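TRNA (guanine(26)-N(2))-dimethyltransferase (Pyrococcus horikoshii, PDB 2EJU) probably transfers two methyl groups from S-adenosyl-L-methionine to the N2 atom of guanine 26 in a number of tRNAs. Local coordinates at residues A[199-204]-A[227-232]. Residues are numbered along the deposited sequence; the frame is centred on the assembly and turned at random.
Sequences ILVGVI and FRAFVK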
loop_
_atom_site.group_PDB
_atom_site.type_symbol
_atom_site.label_atom_id
_atom_site.label_comp_id
_atom_site.label_asym_id
_atom_site.label_seq_id
_atom_site.Cartn_x
_atom_site.Cartn_y
_atom_site.Cartn_z
ATOM N N ILE A 199 -2.982 -10.368 -1.661
ATOM C CA ILE A 199 -2.291 -10.925 -2.817
ATOM C C ILE A 199 -1.062 -10.055 -3.072
ATOM O O ILE A 199 0.018 -10.566 -3.362
ATOM C CB ILE A 199 -3.179 -10.917 -4.088
ATOM C CG1 ILE A 199 -4.195 -12.056 -4.014
ATOM C CG2 ILE A 199 -2.309 -11.071 -5.347
ATOM C CD1 ILE A 199 -5.244 -12.012 -5.103
ATOM N N LEU A 200 -1.224 -8.741 -2.950
ATOM C CA LEU A 200 -0.109 -7.820 -3.169
ATOM C C LEU A 200 1.008 -8.042 -2.146
ATOM O O LEU A 200 2.185 -8.108 -2.501
ATOM C CB LEU A 200 -0.589 -6.366 -3.095
ATOM C CG LEU A 200 0.452 -5.264 -3.360
ATOM C CD1 LEU A 200 0.986 -5.377 -4.776
ATOM C CD2 LEU A 200 -0.187 -3.893 -3.147
ATOM N N VAL A 201 0.648 -8.145 -0.872
ATOM C CA VAL A 201 1.665 -8.373 0.150
ATOM C C VAL A 201 2.344 -9.714 -0.103
ATOM O O VAL A 201 3.567 -9.836 0.019
ATOM C CB VAL A 201 1.050 -8.369 1.566
ATOM C CG1 VAL A 201 2.098 -8.791 2.599
ATOM C CG2 VAL A 201 0.524 -6.962 1.894
ATOM N N GLY A 202 1.540 -10.709 -0.462
ATOM C CA GLY A 202 2.058 -12.037 -0.731
ATOM C C GLY A 202 3.046 -12.122 -1.884
ATOM O O GLY A 202 4.019 -12.875 -1.808
ATOM N N VAL A 203 2.819 -11.361 -2.952
ATOM C CA VAL A 203 3.732 -11.411 -4.089
ATOM C C VAL A 203 5.061 -10.746 -3.719
ATOM O O VAL A 203 6.127 -11.140 -4.204
ATOM C CB VAL A 203 3.122 -10.742 -5.359
ATOM C CG1 VAL A 203 3.119 -9.228 -5.217
ATOM C CG2 VAL A 203 3.919 -11.166 -6.605
ATOM N N ILE A 204 4.999 -9.746 -2.849
ATOM C CA ILE A 204 6.205 -9.066 -2.399
ATOM C C ILE A 204 7.037 -10.048 -1.570
ATOM O O ILE A 204 8.250 -10.185 -1.772
ATOM C CB ILE A 204 5.862 -7.829 -1.543
ATOM C CG1 ILE A 204 5.112 -6.805 -2.407
ATOM C CG2 ILE A 204 7.138 -7.222 -0.972
ATOM C CD1 ILE A 204 4.618 -5.588 -1.656
ATOM N N PHE A 227 -4.472 -0.232 -4.236
ATOM C CA PHE A 227 -3.936 -1.009 -3.135
ATOM C C PHE A 227 -2.568 -0.481 -2.756
ATOM O O PHE A 227 -1.762 -0.144 -3.625
ATOM C CB PHE A 227 -3.854 -2.481 -3.536
ATOM C CG PHE A 227 -5.172 -3.059 -3.960
ATOM C CD1 PHE A 227 -5.739 -2.716 -5.187
ATOM C CD2 PHE A 227 -5.861 -3.929 -3.123
ATOM C CE1 PHE A 227 -6.974 -3.232 -5.569
ATOM C CE2 PHE A 227 -7.091 -4.449 -3.494
ATOM C CZ PHE A 227 -7.652 -4.103 -4.717
ATOM N N ARG A 228 -2.325 -0.410 -1.453
ATOM C CA ARG A 228 -1.077 0.103 -0.909
ATOM C C ARG A 228 -0.500 -0.873 0.109
ATOM O O ARG A 228 -1.228 -1.449 0.910
ATOM C CB ARG A 228 -1.332 1.441 -0.209
ATOM C CG ARG A 228 -0.659 2.654 -0.818
ATOM C CD ARG A 228 0.850 2.524 -0.850
ATOM N NE ARG A 228 1.500 3.817 -0.650
ATOM C CZ ARG A 228 2.674 4.159 -1.171
ATOM N NH1 ARG A 228 3.339 3.308 -1.942
ATOM N NH2 ARG A 228 3.192 5.352 -0.902
ATOM N N ALA A 229 0.814 -1.037 0.086
ATOM C CA ALA A 229 1.476 -1.927 1.024
ATOM C C ALA A 229 2.854 -1.388 1.400
ATOM O O ALA A 229 3.675 -1.102 0.523
ATOM C CB ALA A 229 1.606 -3.328 0.417
ATOM N N PHE A 230 3.092 -1.239 2.702
ATOM C CA PHE A 230 4.385 -0.784 3.204
ATOM C C PHE A 230 4.972 -1.968 3.968
ATOM O O PHE A 230 4.360 -2.463 4.915
ATOM C CB PHE A 230 4.239 0.393 4.177
ATOM C CG PHE A 230 3.683 1.649 3.558
ATOM C CD1 PHE A 230 2.313 1.895 3.561
ATOM C CD2 PHE A 230 4.535 2.599 3.001
ATOM C CE1 PHE A 230 1.794 3.076 3.021
ATOM C CE2 PHE A 230 4.030 3.786 2.457
ATOM C CZ PHE A 230 2.655 4.024 2.468
ATOM N N VAL A 231 6.150 -2.422 3.563
ATOM C CA VAL A 231 6.782 -3.545 4.240
ATOM C C VAL A 231 8.206 -3.236 4.668
ATOM O O VAL A 231 8.893 -2.414 4.060
ATOM C CB VAL A 231 6.809 -4.804 3.348
ATOM C CG1 VAL A 231 5.384 -5.207 2.973
ATOM C CG2 VAL A 231 7.640 -4.543 2.114
ATOM N N LYS A 232 8.629 -3.907 5.733
ATOM C CA LYS A 232 9.968 -3.767 6.285
ATOM C C LYS A 232 10.718 -5.046 5.921
ATOM O O LYS A 232 10.299 -6.140 6.290
ATOM C CB LYS A 232 9.900 -3.633 7.807
ATOM C CG LYS A 232 11.266 -3.608 8.500
ATOM C CD LYS A 232 12.035 -2.324 8.180
ATOM C CE LYS A 232 13.313 -2.228 9.004
ATOM N NZ LYS A 232 14.048 -0.953 8.788
#
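With chi1 at -178°, L200 carries its CG opposite the backbone N, and the extended branch brings CD2 down onto the strand between F227 and A229; in I204 it is CG2 that lies opposite the backbone N, which sets this methyl against V231. The distances bear this out: L200 CD2 is 3.9 Å from F227 CB and 4.0 Å from A229 CB, so one methyl bridges two residues on the same face of the strand. F227 meets L200 through CB; with chi1 near -57° its ring leads away from the helix and meets the ring of Y222. V201 adds CG2, 4.1 Å from A229 CB, while the other end of I204 brings CD1 to 4.3 Å from the same A229 CB. Three helix residues thus converge on one small methyl, and V201 and A229 are the closest backbone pair, their CA atoms 6.5 Å apart. Farther along, I204 CG2 meets V231 CG2 at 4.1 Å. No hydrogen bond joins the segments; the contact is buried and apolar, and the axes of the two short segments come within 8.8 Å, at a crossing angle of -40°. R228 and F230 point to the other face of the sheet, against helix 33-46. R228 NH2 is salt-bridged to D136 of strand 132-137 and lies close to R61, a predicted S-adenosyl-L-methionine-binding residue. Strand 226-235 runs antiparallel between strands 158-164 and 213-223, as the reversed strand near the edge of the class I methyltransferase sheet does, with helix 192-209 packed on one face.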